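Local coordinates for protein replicative DNA helicase (Nostoc punctiforme, PDB 4O1R) that contains an intein that probably excises itself by protein splicing and joins the helicase sequences flanking it, at residues 58-63 with 85-90; 69-74 with 118-123; 96-101 with 105-110. All coordinates share one frame; numbering follows the deposited sequence. Where two conformers were deposited one is given.

Interaction 1 (58-63 with 85-90); sequences PLFTLT and KRLDEL
L87 reaches F60 with the forked end of its side chain and gives the largest share of the buried surface in this contact, which is apolar throughout and has no hydrogen bond from one segment to the other. Its CD2 methyl presses against the base of the phenylalanine, 3.5 Å from F60 CB, and continues to F60 CG at 3.7 Å, meeting the ring obliquely. The extended leucine, with CG anti to the backbone N (chi1 178°), brings both methyls forward, and L87 CD1 comes 3.9 Å from F60 CB. The same methyl also looks towards L62, more loosely, with L87 CD1 4.3 Å from L62 CB. In the all-beta, horseshoe-like HINT fold expected of an intein, the contact joins strand 57-64 of the large curled sheet to the 3-10 turn that carries L87, which follows strand 83-86, an edge strand of a separate four-stranded sheet. L62 has its own second partner, since its CD1 lies 3.8 Å from L90 CD1, the two side chains crossing at about a right angle. F78 touches L87 and L96 touches L62. Beside the leucine, the guanidinium of R86 grips D88 side-on across the turn: NE gives a nearly straight bond (174°) to D88 OD1 at 2.8 Å, and NH2 bonds to the syn lone pair of D88 OD2.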
loop_
_atom_site.group_PDB
_atom_site.type_symbol
_atom_site.label_atom_id
_atom_site.label_comp_id
_atom_site.label_asym_id
_atom_site.label_seq_id
_atom_site.Cartn_x
_atom_site.Cartn_y
_atom_site.Cartn_z
ATOM N N PRO A 58 14.693 6.226 3.556
ATOM C CA PRO A 58 14.691 5.107 4.506
ATOM C C PRO A 58 13.403 4.294 4.436
ATOM O O PRO A 58 12.309 4.849 4.287
ATOM C CB PRO A 58 14.830 5.799 5.879
ATOM C CG PRO A 58 15.257 7.209 5.589
ATOM C CD PRO A 58 14.669 7.529 4.250
ATOM N N LEU A 59 13.556 2.981 4.517
ATOM C CA LEU A 59 12.444 2.041 4.462
ATOM C C LEU A 59 12.331 1.246 5.742
ATOM O O LEU A 59 13.351 0.911 6.366
ATOM C CB LEU A 59 12.630 1.056 3.300
ATOM C CG LEU A 59 12.348 1.614 1.907
ATOM C CD1 LEU A 59 12.798 0.639 0.841
ATOM C CD2 LEU A 59 10.866 1.965 1.749
ATOM N N PHE A 60 11.084 0.903 6.073
ATOM C CA PHE A 60 10.780 -0.008 7.178
ATOM C C PHE A 60 9.998 -1.183 6.627
ATOM O O PHE A 60 9.091 -0.992 5.822
ATOM C CB PHE A 60 9.941 0.709 8.240
ATOM C CG PHE A 60 10.681 1.816 8.934
ATOM C CD1 PHE A 60 10.815 3.066 8.322
ATOM C CD2 PHE A 60 11.275 1.605 10.174
ATOM C CE1 PHE A 60 11.531 4.097 8.935
ATOM C CE2 PHE A 60 11.996 2.633 10.795
ATOM C CZ PHE A 60 12.113 3.869 10.174
ATOM N N THR A 61 10.352 -2.388 7.069
ATOM C CA THR A 61 9.607 -3.600 6.717
ATOM C C THR A 61 8.555 -3.856 7.776
ATOM O O THR A 61 8.875 -3.997 8.969
ATOM C CB THR A 61 10.539 -4.798 6.618
ATOM O OG1 THR A 61 11.575 -4.484 5.685
ATOM C CG2 THR A 61 9.799 -6.034 6.120
ATOM N N LEU A 62 7.305 -3.892 7.341
ATOM C CA LEU A 62 6.181 -4.179 8.217
ATOM C C LEU A 62 5.640 -5.552 7.856
ATOM O O LEU A 62 5.424 -5.827 6.678
ATOM C CB LEU A 62 5.123 -3.094 8.037
ATOM C CG LEU A 62 3.848 -3.212 8.879
ATOM C CD1 LEU A 62 3.288 -1.829 9.145
ATOM C CD2 LEU A 62 2.820 -4.094 8.179
ATOM N N THR A 63 5.451 -6.406 8.863
ATOM C CA THR A 63 4.940 -7.763 8.648
ATOM C C THR A 63 3.699 -7.981 9.490
ATOM O O THR A 63 3.654 -7.553 10.649
ATOM C CB THR A 63 6.016 -8.809 9.011
ATOM O OG1 THR A 63 7.221 -8.508 8.301
ATOM C CG2 THR A 63 5.579 -10.228 8.647
ATOM N N LYS A 85 -2.863 6.028 9.819
ATOM C CA LYS A 85 -1.695 6.338 10.655
ATOM C C LYS A 85 -0.409 6.103 9.879
ATOM O O LYS A 85 -0.301 5.143 9.099
ATOM C CB LYS A 85 -1.659 5.439 11.898
ATOM C CG LYS A 85 -2.822 5.621 12.862
ATOM C CD LYS A 85 -2.459 5.078 14.216
ATOM C CE LYS A 85 -3.587 5.263 15.185
ATOM N NZ LYS A 85 -3.255 4.578 16.461
ATOM N N ARG A 86 0.557 6.988 10.092
ATOM C CA ARG A 86 1.907 6.786 9.572
ATOM C C ARG A 86 2.501 5.491 10.099
ATOM O O ARG A 86 2.279 5.119 11.264
ATOM C CB ARG A 86 2.806 7.922 10.040
ATOM C CG ARG A 86 2.438 9.298 9.509
ATOM C CD ARG A 86 3.168 10.382 10.288
ATOM N NE ARG A 86 4.625 10.206 10.211
ATOM C CZ ARG A 86 5.460 11.013 9.564
ATOM N NH1 ARG A 86 5.003 12.061 8.887
ATOM N NH2 ARG A 86 6.764 10.736 9.582
ATOM N N LEU A 87 3.286 4.822 9.261
ATOM C CA LEU A 87 4.013 3.639 9.691
ATOM C C LEU A 87 4.794 3.908 10.985
ATOM O O LEU A 87 4.792 3.073 11.909
ATOM C CB LEU A 87 4.943 3.140 8.565
ATOM C CG LEU A 87 5.811 1.917 8.912
ATOM C CD1 LEU A 87 6.110 1.096 7.659
ATOM C CD2 LEU A 87 7.112 2.330 9.608
ATOM N N ASP A 88 5.433 5.077 11.066
ATOM C CA ASP A 88 6.246 5.381 12.235
ATOM C C ASP A 88 5.436 5.835 13.453
ATOM O O ASP A 88 6.019 6.225 14.471
ATOM C CB ASP A 88 7.404 6.333 11.880
ATOM C CG ASP A 88 6.948 7.697 11.416
ATOM O OD1 ASP A 88 5.793 8.096 11.669
ATOM O OD2 ASP A 88 7.778 8.394 10.783
ATOM N N GLU A 89 4.101 5.717 13.356
ATOM C CA GLU A 89 3.217 5.881 14.516
ATOM C C GLU A 89 2.488 4.589 14.900
ATOM O O GLU A 89 1.719 4.575 15.853
ATOM C CB GLU A 89 2.213 7.011 14.266
ATOM C CG GLU A 89 2.891 8.398 14.151
ATOM C CD GLU A 89 3.517 8.916 15.468
ATOM O OE1 GLU A 89 3.050 8.549 16.568
ATOM O OE2 GLU A 89 4.489 9.704 15.408
ATOM N N LEU A 90 2.755 3.501 14.183
ATOM C CA LEU A 90 2.115 2.223 14.478
ATOM C C LEU A 90 2.842 1.499 15.595
ATOM O O LEU A 90 4.057 1.646 15.772
ATOM C CB LEU A 90 2.089 1.345 13.228
ATOM C CG LEU A 90 1.233 1.869 12.074
ATOM C CD1 LEU A 90 1.466 1.035 10.834
ATOM C CD2 LEU A 90 -0.241 1.833 12.453
#

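Interaction 2 (69-74 with 118-123); sequences KIRATG and GEEEVF
R71 and E120 meet at the partly exposed side of this contact, while T73 and V122 meet in its buried part; segments 69-74 and 118-123 of a HINT-type intein fold, both reaching its curled sheet, thus touch in two quite different ways. The strands, 69-72 and 106-126, are not paired with each other here; strand 57-64 is hydrogen-bonded to both and lies between them. On the buried side the touch is a single methyl pair, T73 CG2 to V122 CG2 at 4.2 Å. T73 has OG1 between its backbone N and carbonyl carbon (chi1 59°), which leaves CG2 to face the valine; OG1 itself is hydrogen-bonded to N75 and to the backbone N of A4. V122 is hemmed in further by L59 and T54.

The outer side is held by charge. The E120 carboxylate comes to the edge of the R71 guanidinium with the two planes 70° apart, and the resulting salt bridge contains three hydrogen bonds, all weak and bent. R71 was deposited in two conformers, so this geometry holds for one of them. Its chain bends at chi3 (71°), turning the guanidinium across the extended glutamate, and NH2 has another partner in the carbonyl O of S117. In that conformer E120 OE2 is shared by two nitrogens, lying 3.0 Å from R71 NH1 and 3.1 Å from R71 NH2.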
loop_
_atom_site.group_PDB
_atom_site.type_symbol
_atom_site.label_atom_id
_atom_site.label_comp_id
_atom_site.label_asym_id
_atom_site.label_seq_id
_atom_site.Cartn_x
_atom_site.Cartn_y
_atom_site.Cartn_z
ATOM N N LYS A 69 3.665 -8.619 3.978
ATOM C CA LYS A 69 4.886 -7.869 4.253
ATOM C C LYS A 69 5.005 -6.758 3.231
ATOM O O LYS A 69 4.715 -6.968 2.046
ATOM C CB LYS A 69 6.097 -8.792 4.098
ATOM C CG LYS A 69 7.408 -8.227 4.603
ATOM C CD LYS A 69 8.558 -9.168 4.280
ATOM C CE LYS A 69 8.563 -10.399 5.159
ATOM N NZ LYS A 69 9.784 -11.215 4.916
ATOM N N ILE A 70 5.441 -5.587 3.678
ATOM C CA ILE A 70 5.655 -4.466 2.776
ATOM C C ILE A 70 6.788 -3.618 3.312
ATOM O O ILE A 70 7.031 -3.593 4.520
ATOM C CB ILE A 70 4.348 -3.649 2.594
ATOM C CG1 ILE A 70 4.423 -2.681 1.399
ATOM C CG2 ILE A 70 3.959 -2.946 3.907
ATOM C CD1 ILE A 70 3.068 -2.047 1.077
ATOM N N ARG A 71 7.476 -2.930 2.407
ATOM C CA ARG A 71 8.551 -2.006 2.784
ATOM C C ARG A 71 8.153 -0.610 2.365
ATOM O O ARG A 71 7.958 -0.342 1.179
ATOM C CB ARG A 71 9.892 -2.426 2.167
ATOM C CG ARG A 71 10.334 -3.764 2.767
ATOM C CD ARG A 71 11.564 -4.333 2.130
ATOM N NE ARG A 71 12.737 -3.556 2.484
ATOM C CZ ARG A 71 13.613 -3.083 1.607
ATOM N NH1 ARG A 71 13.446 -3.320 0.310
ATOM N NH2 ARG A 71 14.660 -2.389 2.036
ATOM N N ALA A 72 8.008 0.273 3.358
ATOM C CA ALA A 72 7.462 1.603 3.149
ATOM C C ALA A 72 8.229 2.648 3.934
ATOM O O ALA A 72 8.891 2.344 4.925
ATOM C CB ALA A 72 5.973 1.643 3.542
ATOM N N THR A 73 8.128 3.890 3.489
ATOM C CA THR A 73 8.721 4.981 4.261
ATOM C C THR A 73 7.970 5.187 5.581
ATOM O O THR A 73 6.815 4.775 5.728
ATOM C CB THR A 73 8.744 6.277 3.460
ATOM O OG1 THR A 73 7.404 6.627 3.095
ATOM C CG2 THR A 73 9.589 6.140 2.195
ATOM N N GLY A 74 8.628 5.842 6.532
ATOM C CA GLY A 74 8.059 6.036 7.855
ATOM C C GLY A 74 6.782 6.853 7.838
ATOM O O GLY A 74 5.926 6.687 8.705
ATOM N N GLY A 118 16.837 -0.168 5.792
ATOM C CA GLY A 118 17.824 0.503 4.951
ATOM C C GLY A 118 17.208 1.515 4.020
ATOM O O GLY A 118 16.021 1.801 4.093
ATOM N N GLU A 119 18.031 2.052 3.138
ATOM C CA GLU A 119 17.597 3.059 2.171
ATOM C C GLU A 119 17.607 2.481 0.767
ATOM O O GLU A 119 18.529 1.748 0.388
ATOM C CB GLU A 119 18.522 4.285 2.214
ATOM C CG GLU A 119 18.539 5.032 3.544
ATOM C CD GLU A 119 19.455 6.240 3.529
ATOM O OE1 GLU A 119 20.327 6.335 2.634
ATOM O OE2 GLU A 119 19.291 7.097 4.421
ATOM N N GLU A 120 16.579 2.815 -0.004
ATOM C CA GLU A 120 16.493 2.426 -1.412
ATOM C C GLU A 120 15.721 3.489 -2.147
ATOM O O GLU A 120 15.072 4.327 -1.522
ATOM C CB GLU A 120 15.714 1.109 -1.585
ATOM C CG GLU A 120 16.283 -0.089 -0.865
ATOM C CD GLU A 120 15.598 -1.384 -1.236
ATOM O OE1 GLU A 120 14.604 -1.375 -2.000
ATOM O OE2 GLU A 120 16.066 -2.429 -0.750
ATOM N N GLU A 121 15.760 3.452 -3.471
ATOM C CA GLU A 121 14.833 4.266 -4.248
ATOM C C GLU A 121 13.390 3.847 -3.939
ATOM O O GLU A 121 13.094 2.654 -3.784
ATOM C CB GLU A 121 15.119 4.166 -5.749
ATOM C CG GLU A 121 14.331 5.183 -6.544
ATOM C CD GLU A 121 14.672 5.208 -8.011
ATOM O OE1 GLU A 121 15.347 4.280 -8.500
ATOM O OE2 GLU A 121 14.245 6.173 -8.671
ATOM N N VAL A 122 12.502 4.829 -3.806
ATOM C CA VAL A 122 11.114 4.553 -3.446
ATOM C C VAL A 122 10.162 5.229 -4.430
ATOM O O VAL A 122 10.533 6.190 -5.115
ATOM C CB VAL A 122 10.800 4.941 -1.976
ATOM C CG1 VAL A 122 11.558 4.049 -1.019
ATOM C CG2 VAL A 122 11.118 6.394 -1.714
ATOM N N PHE A 123 8.941 4.698 -4.498
ATOM C CA PHE A 123 7.997 4.992 -5.573
ATOM C C PHE A 123 6.601 5.142 -5.026
ATOM O O PHE A 123 6.250 4.581 -3.985
ATOM C CB PHE A 123 8.008 3.842 -6.596
ATOM C CG PHE A 123 9.358 3.583 -7.189
ATOM C CD1 PHE A 123 10.277 2.758 -6.535
ATOM C CD2 PHE A 123 9.727 4.174 -8.393
ATOM C CE1 PHE A 123 11.545 2.531 -7.066
ATOM C CE2 PHE A 123 10.988 3.941 -8.933
ATOM C CZ PHE A 123 11.892 3.117 -8.271
#

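Interaction 3 (96-101 with 105-110); sequences LALPRN and DIYWDE. Unlike the reference sequence in segment 96-101: A97 (reference Cys). Unlike the reference sequence in segment 105-110: I106 (reference Val).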
loop_
_atom_site.group_PDB
_atom_site.type_symbol
_atom_site.label_atom_id
_atom_site.label_comp_id
_atom_site.label_asym_id
_atom_site.label_seq_id
_atom_site.Cartn_x
_atom_site.Cartn_y
_atom_site.Cartn_z
ATOM N N LEU A 96 -4.216 -3.552 11.016
ATOM C CA LEU A 96 -4.328 -2.807 9.759
ATOM C C LEU A 96 -5.341 -3.465 8.842
ATOM O O LEU A 96 -5.522 -4.691 8.876
ATOM C CB LEU A 96 -2.994 -2.784 9.011
ATOM C CG LEU A 96 -1.777 -2.230 9.717
ATOM C CD1 LEU A 96 -0.621 -2.299 8.734
ATOM C CD2 LEU A 96 -2.068 -0.802 10.145
ATOM N N ALA A 97 -5.975 -2.645 8.001
ATOM C CA ALA A 97 -6.919 -3.149 7.011
ATOM C C ALA A 97 -6.199 -3.765 5.831
ATOM O O ALA A 97 -5.319 -3.136 5.218
ATOM C CB ALA A 97 -7.810 -2.025 6.519
ATOM N N LEU A 98 -6.589 -4.994 5.514
ATOM C CA LEU A 98 -6.017 -5.737 4.396
ATOM C C LEU A 98 -7.151 -6.379 3.621
ATOM O O LEU A 98 -8.149 -6.758 4.221
ATOM C CB LEU A 98 -5.078 -6.839 4.931
ATOM C CG LEU A 98 -3.591 -6.569 5.205
ATOM C CD1 LEU A 98 -3.364 -5.500 6.244
ATOM C CD2 LEU A 98 -2.914 -7.831 5.672
ATOM N N PRO A 99 -7.003 -6.529 2.290
ATOM C CA PRO A 99 -8.018 -7.272 1.540
ATOM C C PRO A 99 -8.047 -8.743 1.912
ATOM O O PRO A 99 -7.002 -9.350 2.186
ATOM C CB PRO A 99 -7.570 -7.135 0.078
ATOM C CG PRO A 99 -6.507 -6.179 0.041
ATOM C CD PRO A 99 -5.956 -5.973 1.418
ATOM N N ARG A 100 -9.252 -9.312 1.916
ATOM C CA ARG A 100 -9.417 -10.746 2.065
ATOM C C ARG A 100 -8.895 -11.426 0.800
ATOM O O ARG A 100 -8.749 -10.775 -0.244
ATOM C CB ARG A 100 -10.890 -11.096 2.319
ATOM C CG ARG A 100 -11.409 -10.552 3.641
ATOM C CD ARG A 100 -12.732 -11.191 4.062
ATOM N NE ARG A 100 -13.106 -10.803 5.426
ATOM C CZ ARG A 100 -12.682 -11.411 6.536
ATOM N NH1 ARG A 100 -11.859 -12.454 6.467
ATOM N NH2 ARG A 100 -13.079 -10.971 7.725
ATOM N N ASN A 101 -8.600 -12.720 0.905
ATOM C CA ASN A 101 -8.061 -13.497 -0.218
ATOM C C ASN A 101 -9.003 -13.518 -1.422
ATOM O O ASN A 101 -8.563 -13.454 -2.572
ATOM C CB ASN A 101 -7.718 -14.923 0.231
ATOM C CG ASN A 101 -6.554 -14.966 1.214
ATOM O OD1 ASN A 101 -5.592 -14.206 1.094
ATOM N ND2 ASN A 101 -6.633 -15.873 2.185
ATOM N N ASP A 105 -14.224 -7.704 0.559
ATOM C CA ASP A 105 -14.164 -7.284 1.957
ATOM C C ASP A 105 -12.739 -7.144 2.459
ATOM O O ASP A 105 -11.781 -7.667 1.873
ATOM C CB ASP A 105 -14.885 -8.272 2.878
ATOM C CG ASP A 105 -16.382 -8.336 2.636
ATOM O OD1 ASP A 105 -16.903 -7.653 1.728
ATOM O OD2 ASP A 105 -17.038 -9.088 3.377
ATOM N N ILE A 106 -12.626 -6.443 3.575
ATOM C CA ILE A 106 -11.348 -6.313 4.262
ATOM C C ILE A 106 -11.353 -7.090 5.580
ATOM O O ILE A 106 -12.409 -7.454 6.119
ATOM C CB ILE A 106 -10.917 -4.818 4.467
ATOM C CG1 ILE A 106 -11.907 -4.047 5.344
ATOM C CG2 ILE A 106 -10.689 -4.125 3.117
ATOM C CD1 ILE A 106 -11.576 -4.072 6.818
ATOM N N TYR A 107 -10.154 -7.366 6.079
ATOM C CA TYR A 107 -9.974 -7.950 7.394
ATOM C C TYR A 107 -8.906 -7.144 8.120
ATOM O O TYR A 107 -8.053 -6.506 7.496
ATOM C CB TYR A 107 -9.710 -9.460 7.345
ATOM C CG TYR A 107 -8.308 -9.795 7.003
ATOM C CD1 TYR A 107 -7.399 -10.126 7.996
ATOM C CD2 TYR A 107 -7.872 -9.756 5.687
ATOM C CE1 TYR A 107 -6.108 -10.409 7.686
ATOM C CE2 TYR A 107 -6.580 -10.042 5.369
ATOM C CZ TYR A 107 -5.699 -10.364 6.367
ATOM O OH TYR A 107 -4.395 -10.647 6.045
ATOM N N TRP A 108 -8.958 -7.171 9.444
ATOM C CA TRP A 108 -8.034 -6.398 10.268
ATOM C C TRP A 108 -6.935 -7.287 10.818
ATOM O O TRP A 108 -7.145 -7.988 11.810
ATOM C CB TRP A 108 -8.806 -5.760 11.421
ATOM C CG TRP A 108 -9.840 -4.792 10.947
ATOM C CD1 TRP A 108 -11.175 -5.032 10.791
ATOM C CD2 TRP A 108 -9.625 -3.432 10.532
ATOM N NE1 TRP A 108 -11.804 -3.904 10.324
ATOM C CE2 TRP A 108 -10.878 -2.907 10.159
ATOM C CE3 TRP A 108 -8.497 -2.599 10.466
ATOM C CZ2 TRP A 108 -11.038 -1.591 9.703
ATOM C CZ3 TRP A 108 -8.665 -1.286 10.011
ATOM C CH2 TRP A 108 -9.925 -0.797 9.640
ATOM N N ASP A 109 -5.769 -7.256 10.183
ATOM C CA ASP A 109 -4.677 -8.146 10.565
ATOM C C ASP A 109 -3.763 -7.460 11.575
ATOM O O ASP A 109 -3.568 -6.248 11.538
ATOM C CB ASP A 109 -3.879 -8.577 9.329
ATOM C CG ASP A 109 -3.114 -9.884 9.536
ATOM O OD1 ASP A 109 -3.255 -10.543 10.589
ATOM O OD2 ASP A 109 -2.401 -10.248 8.597
ATOM N N GLU A 110 -3.173 -8.252 12.448
ATOM C CA GLU A 110 -2.272 -7.756 13.474
ATOM C C GLU A 110 -0.856 -7.551 12.931
ATOM O O GLU A 110 -0.317 -8.427 12.239
ATOM C CB GLU A 110 -2.227 -8.803 14.590
ATOM C CG GLU A 110 -1.435 -8.366 15.792
ATOM C CD GLU A 110 -1.039 -9.508 16.690
ATOM O OE1 GLU A 110 -0.645 -10.577 16.176
ATOM O OE2 GLU A 110 -1.071 -9.313 17.908
HETATM O O HOH W 1 -15.947 -10.060 5.632
#
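Y107 turns its ring over the neighbouring strand by placing CG between its own backbone N and carbonyl carbon (chi1 80°), the crowded position, and R100 swings CG beside its backbone N (chi1 -65°) and then runs extended to NE, which lays its guanidinium against the same tyrosine. In this one of two deposited conformers, Y107 CB sits over the centre of one guanidinium face, 3.6 Å from R100 CZ, and CE2 packs on L98 CB at 3.6 Å. A backbone frame underlies these contacts. L96 and D109, then L98 and Y107, are antiparallel hydrogen-bonded pairs, each closed by two N-H to O=C bonds, the shortest being L96 N to D109 O and Y107 N to L98 O, both 2.8 Å. P99 and I106 form a non-hydrogen-bonded pair, and past them R100 N bonds D105 O at 3.0 Å, almost straight (172°). A water between the R100 and D105 side chains accepts a weak bond from R100 NE and donates to D105 OD2, while D105 OD1 is bonded to Q42. On the other face A97 CB lies 3.7 Å from W108 CZ3 in a CH-pi contact over the ring. The hairpin of strands 95-99 and 106-126 is flanked by strand 138-141, where I139 touches A97, P99 and I106, and by strand 77-80, whose L79 touches A97 and W108.

Overall arrangement
Strand 106-126 runs through two of the three contacts: it pairs with strand 95-99 in interaction 3 and runs on to interaction 2, their centres about 21 Å apart on opposite sides of the chain's centre. Interactions 1 and 2, only about 9 Å apart between centres, lie on the neighbouring strands 57-64 and 69-72 respectively, which meet where L62 N is 2.9 Å from I70 O. Interaction 1 also reaches interaction 3, about 17 Å away centre to centre, because L62 CD2 lies 3.9 Å from L96 CD1. A sodium ion lies about 8 Å from the side chain of L90, and one about 7 Å from that of W108; T91 and P92 form a sodium site.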